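Local coordinates for hypothetical protein (Pseudomonas aeruginosa, PDB 4HSP) that is of unknown function but belongs to the DUF3299 family, in the OB clan, and is built around a curled mixed beta sheet, at residues E70-Y82 and Q96-M108. Sequence-based numbering, arbitrary orientation.
Sequences EAGLVTEFLLVPY and QIVYVKTAKGVQM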
loop_
_atom_site.group_PDB
_atom_site.type_symbol
_atom_site.label_atom_id
_atom_site.label_comp_id
_atom_site.label_asym_id
_atom_site.label_seq_id
_atom_site.Cartn_x
_atom_site.Cartn_y
_atom_site.Cartn_z
ATOM N N GLU A 70 15.038 -12.928 9.875
ATOM C CA GLU A 70 15.638 -13.794 8.852
ATOM C C GLU A 70 14.540 -14.316 7.894
ATOM O O GLU A 70 14.781 -14.449 6.682
ATOM C CB GLU A 70 16.388 -14.969 9.523
ATOM C CG GLU A 70 17.709 -14.589 10.189
ATOM C CD GLU A 70 17.676 -13.990 11.591
ATOM O OE1 GLU A 70 16.572 -13.761 12.144
ATOM O OE2 GLU A 70 18.777 -13.751 12.139
ATOM N N ALA A 71 13.320 -14.555 8.470
ATOM C CA ALA A 71 12.076 -15.029 7.843
ATOM C C ALA A 71 11.312 -13.919 7.040
ATOM O O ALA A 71 10.298 -14.221 6.401
ATOM C CB ALA A 71 11.158 -15.603 8.920
ATOM N N GLY A 72 11.798 -12.672 7.086
ATOM C CA GLY A 72 11.176 -11.539 6.403
ATOM C C GLY A 72 9.966 -10.972 7.125
ATOM O O GLY A 72 9.059 -10.432 6.489
ATOM N N LEU A 73 9.940 -11.091 8.463
ATOM C CA LEU A 73 8.860 -10.580 9.308
ATOM C C LEU A 73 9.352 -9.453 10.198
ATOM O O LEU A 73 10.517 -9.439 10.582
ATOM C CB LEU A 73 8.277 -11.692 10.200
ATOM C CG LEU A 73 7.837 -13.003 9.543
ATOM C CD1 LEU A 73 7.642 -14.079 10.591
ATOM C CD2 LEU A 73 6.577 -12.815 8.705
ATOM N N VAL A 74 8.450 -8.543 10.579
ATOM C CA VAL A 74 8.747 -7.436 11.480
ATOM C C VAL A 74 8.705 -7.969 12.903
ATOM O O VAL A 74 7.682 -8.499 13.333
ATOM C CB VAL A 74 7.786 -6.254 11.267
ATOM C CG1 VAL A 74 8.052 -5.135 12.277
ATOM C CG2 VAL A 74 7.875 -5.745 9.831
ATOM N N THR A 75 9.825 -7.861 13.621
ATOM C CA THR A 75 9.920 -8.388 14.976
ATOM C C THR A 75 10.121 -7.286 16.012
ATOM O O THR A 75 9.993 -7.563 17.199
ATOM C CB THR A 75 11.022 -9.432 15.033
ATOM O OG1 THR A 75 12.223 -8.866 14.504
ATOM C CG2 THR A 75 10.640 -10.712 14.286
ATOM N N GLU A 76 10.441 -6.050 15.577
ATOM C CA GLU A 76 10.581 -4.879 16.454
ATOM C C GLU A 76 9.917 -3.705 15.778
ATOM O O GLU A 76 10.147 -3.445 14.604
ATOM C CB GLU A 76 12.038 -4.556 16.845
ATOM C CG GLU A 76 12.668 -5.572 17.792
ATOM C CD GLU A 76 14.098 -5.316 18.235
ATOM O OE1 GLU A 76 14.406 -4.176 18.654
ATOM O OE2 GLU A 76 14.903 -6.275 18.211
ATOM N N PHE A 77 9.050 -3.017 16.494
ATOM C CA PHE A 77 8.338 -1.900 15.909
ATOM C C PHE A 77 7.800 -0.934 16.934
ATOM O O PHE A 77 7.711 -1.264 18.114
ATOM C CB PHE A 77 7.173 -2.424 15.048
ATOM C CG PHE A 77 6.121 -3.226 15.764
ATOM C CD1 PHE A 77 5.012 -2.599 16.331
ATOM C CD2 PHE A 77 6.198 -4.618 15.810
ATOM C CE1 PHE A 77 4.004 -3.342 16.943
ATOM C CE2 PHE A 77 5.193 -5.364 16.421
ATOM C CZ PHE A 77 4.087 -4.722 16.968
ATOM N N LEU A 78 7.384 0.259 16.460
ATOM C CA LEU A 78 6.661 1.232 17.281
ATOM C C LEU A 78 5.169 1.054 17.020
ATOM O O LEU A 78 4.758 0.963 15.861
ATOM C CB LEU A 78 7.078 2.685 16.992
ATOM C CG LEU A 78 8.566 3.076 17.087
ATOM C CD1 LEU A 78 8.770 4.531 16.630
ATOM C CD2 LEU A 78 9.152 2.858 18.519
ATOM N N LEU A 79 4.373 0.954 18.097
ATOM C CA LEU A 79 2.916 0.948 18.069
ATOM C C LEU A 79 2.506 2.376 18.331
ATOM O O LEU A 79 2.946 2.995 19.307
ATOM C CB LEU A 79 2.299 -0.029 19.094
ATOM C CG LEU A 79 0.789 -0.241 18.988
ATOM C CD1 LEU A 79 0.420 -0.953 17.633
ATOM C CD2 LEU A 79 0.286 -1.025 20.173
ATOM N N VAL A 80 1.755 2.934 17.389
ATOM C CA VAL A 80 1.314 4.328 17.381
ATOM C C VAL A 80 -0.224 4.362 17.181
ATOM O O VAL A 80 -0.798 3.401 16.638
ATOM C CB VAL A 80 2.079 5.112 16.267
ATOM C CG1 VAL A 80 3.566 5.274 16.622
ATOM C CG2 VAL A 80 1.924 4.414 14.922
ATOM N N PRO A 81 -0.896 5.465 17.570
ATOM C CA PRO A 81 -2.365 5.502 17.452
ATOM C C PRO A 81 -2.881 5.880 16.054
ATOM O O PRO A 81 -4.092 5.906 15.836
ATOM C CB PRO A 81 -2.784 6.571 18.491
ATOM C CG PRO A 81 -1.519 7.127 19.066
ATOM C CD PRO A 81 -0.384 6.693 18.224
ATOM N N TYR A 82 -1.994 6.238 15.135
ATOM C CA TYR A 82 -2.443 6.627 13.815
ATOM C C TYR A 82 -1.435 6.226 12.774
ATOM O O TYR A 82 -0.226 6.158 13.042
ATOM C CB TYR A 82 -2.794 8.134 13.712
ATOM C CG TYR A 82 -1.781 9.088 14.298
ATOM C CD1 TYR A 82 -1.874 9.508 15.615
ATOM C CD2 TYR A 82 -0.775 9.638 13.510
ATOM C CE1 TYR A 82 -0.957 10.396 16.160
ATOM C CE2 TYR A 82 0.150 10.538 14.044
ATOM C CZ TYR A 82 0.048 10.919 15.371
ATOM O OH TYR A 82 0.940 11.804 15.934
ATOM N N GLN A 96 2.512 8.269 23.766
ATOM C CA GLN A 96 1.552 7.848 22.742
ATOM C C GLN A 96 2.305 6.936 21.742
ATOM O O GLN A 96 1.968 6.850 20.570
ATOM C CB GLN A 96 0.855 9.066 22.062
ATOM C CG GLN A 96 -0.055 9.914 22.990
ATOM C CD GLN A 96 -1.344 9.233 23.406
ATOM O OE1 GLN A 96 -2.398 9.424 22.787
ATOM N NE2 GLN A 96 -1.305 8.457 24.496
ATOM N N ILE A 97 3.345 6.250 22.248
ATOM C CA ILE A 97 4.181 5.288 21.518
ATOM C C ILE A 97 4.556 4.146 22.464
ATOM O O ILE A 97 4.930 4.391 23.605
ATOM C CB ILE A 97 5.479 5.898 20.880
ATOM C CG1 ILE A 97 5.236 7.261 20.176
ATOM C CG2 ILE A 97 6.166 4.868 19.944
ATOM C CD1 ILE A 97 6.455 7.870 19.427
ATOM N N VAL A 98 4.476 2.909 21.967
ATOM C CA VAL A 98 4.934 1.695 22.630
ATOM C C VAL A 98 6.010 1.036 21.735
ATOM O O VAL A 98 5.750 0.771 20.563
ATOM C CB VAL A 98 3.774 0.702 22.943
ATOM C CG1 VAL A 98 4.272 -0.484 23.759
ATOM C CG2 VAL A 98 2.611 1.403 23.648
ATOM N N TYR A 99 7.203 0.780 22.286
ATOM C CA TYR A 99 8.252 0.019 21.607
ATOM C C TYR A 99 7.919 -1.463 21.848
ATOM O O TYR A 99 7.913 -1.921 22.994
ATOM C CB TYR A 99 9.639 0.398 22.153
ATOM C CG TYR A 99 10.822 -0.173 21.401
ATOM C CD1 TYR A 99 11.248 -1.483 21.617
ATOM C CD2 TYR A 99 11.597 0.635 20.566
ATOM C CE1 TYR A 99 12.362 -2.004 20.952
ATOM C CE2 TYR A 99 12.726 0.134 19.914
ATOM C CZ TYR A 99 13.102 -1.190 20.103
ATOM O OH TYR A 99 14.219 -1.676 19.455
ATOM N N VAL A 100 7.559 -2.186 20.778
ATOM C CA VAL A 100 7.143 -3.591 20.849
ATOM C C VAL A 100 8.225 -4.504 20.247
ATOM O O VAL A 100 8.804 -4.162 19.224
ATOM C CB VAL A 100 5.775 -3.809 20.138
ATOM C CG1 VAL A 100 5.222 -5.208 20.376
ATOM C CG2 VAL A 100 4.764 -2.758 20.538
ATOM N N LYS A 101 8.486 -5.653 20.925
ATOM C CA LYS A 101 9.341 -6.793 20.536
ATOM C C LYS A 101 8.425 -8.026 20.467
ATOM O O LYS A 101 7.663 -8.260 21.410
ATOM C CB LYS A 101 10.519 -7.030 21.522
ATOM C CG LYS A 101 11.621 -5.978 21.456
ATOM C CD LYS A 101 12.870 -6.396 22.227
ATOM C CE LYS A 101 13.851 -5.248 22.396
ATOM N NZ LYS A 101 15.131 -5.667 23.043
ATOM N N THR A 102 8.429 -8.752 19.339
ATOM C CA THR A 102 7.592 -9.953 19.181
ATOM C C THR A 102 8.411 -11.142 18.589
ATOM O O THR A 102 9.195 -10.964 17.649
ATOM C CB THR A 102 6.306 -9.655 18.357
ATOM O OG1 THR A 102 5.486 -10.826 18.313
ATOM C CG2 THR A 102 6.579 -9.175 16.939
ATOM N N ALA A 103 8.219 -12.338 19.151
ATOM C CA ALA A 103 8.857 -13.557 18.648
ATOM C C ALA A 103 8.116 -14.032 17.383
ATOM O O ALA A 103 8.754 -14.447 16.415
ATOM C CB ALA A 103 8.874 -14.641 19.717
ATOM N N LYS A 104 6.770 -13.944 17.394
ATOM C CA LYS A 104 5.884 -14.237 16.260
ATOM C C LYS A 104 5.774 -12.935 15.459
ATOM O O LYS A 104 5.006 -12.024 15.839
ATOM C CB LYS A 104 4.482 -14.732 16.723
ATOM C CG LYS A 104 4.441 -15.939 17.653
ATOM C CD LYS A 104 3.065 -16.065 18.323
ATOM C CE LYS A 104 2.892 -17.394 19.024
ATOM N NZ LYS A 104 1.540 -17.529 19.625
ATOM N N GLY A 105 6.596 -12.825 14.416
ATOM C CA GLY A 105 6.659 -11.630 13.581
ATOM C C GLY A 105 5.411 -11.314 12.781
ATOM O O GLY A 105 4.524 -12.158 12.639
ATOM N N VAL A 106 5.344 -10.092 12.245
ATOM C CA VAL A 106 4.239 -9.636 11.406
ATOM C C VAL A 106 4.761 -9.450 9.996
ATOM O O VAL A 106 5.860 -8.938 9.816
ATOM C CB VAL A 106 3.570 -8.327 11.926
ATOM C CG1 VAL A 106 2.315 -7.988 11.126
ATOM C CG2 VAL A 106 3.247 -8.410 13.406
ATOM N N GLN A 107 3.945 -9.814 9.000
ATOM C CA GLN A 107 4.224 -9.668 7.567
ATOM C C GLN A 107 4.341 -8.190 7.212
ATOM O O GLN A 107 3.432 -7.433 7.546
ATOM C CB GLN A 107 3.091 -10.316 6.745
ATOM C CG GLN A 107 2.653 -11.720 7.200
ATOM C CD GLN A 107 3.405 -12.839 6.520
ATOM O OE1 GLN A 107 4.310 -12.620 5.698
ATOM N NE2 GLN A 107 3.036 -14.074 6.849
HETATM N N MSE A 108 5.459 -7.789 6.543
HETATM C CA MSE A 108 5.757 -6.412 6.107
HETATM C C MSE A 108 4.645 -5.825 5.228
HETATM O O MSE A 108 4.394 -4.614 5.263
HETATM C CB MSE A 108 7.075 -6.389 5.313
HETATM C CG MSE A 108 8.055 -7.467 5.728
HETATM SE SE MSE A 108 9.399 -7.841 4.358
HETATM C CE MSE A 108 8.475 -9.174 3.355
#
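Val100 lays its CB over one face of the Phe77 ring, 3.8 Å from the ring centroid and 19° off the normal, a CH-pi contact; beside it Val100 CG1 packs on Phe77 CZ. The ring gets there because Phe77 CG sits between its backbone N and carbonyl carbon (chi1 61°), which lets it lie alongside the valine; Thr102 CG2 meets its edge. Leu79 CB packs against Val100 CG2 on the same buried face. Across the sheet, the Tyr99 hydroxyl donates to Glu76 OE1 at 2.6 Å, nearly along the carboxylate C-O axis, with ring and carboxylate planes 60° apart. Lys101 runs beside Glu76, CG to CG 3.8 Å. Glu67 OE2, close to Glu76 OE2, would tend to favour protonation of one carboxylate, which Lys101 NZ, near Glu76 OE1 without touching it, may partly offset. Strands 77-80 and 98-102 pair antiparallel, Leu79 N bonding Val98 O at 2.8 Å. The segments turn corners at Glu76 and Ala103-Lys104, and Val74 and Val106 form a further hydrogen-bonded pair beyond, consistent with the strongly curled sheet of an OB-type fold. Gly105 CA fits there against Leu73 CB, 3.7 Å away. Val117 of strand 115-118 touches both Phe77 and Val100, and Ile63 packs on Phe77.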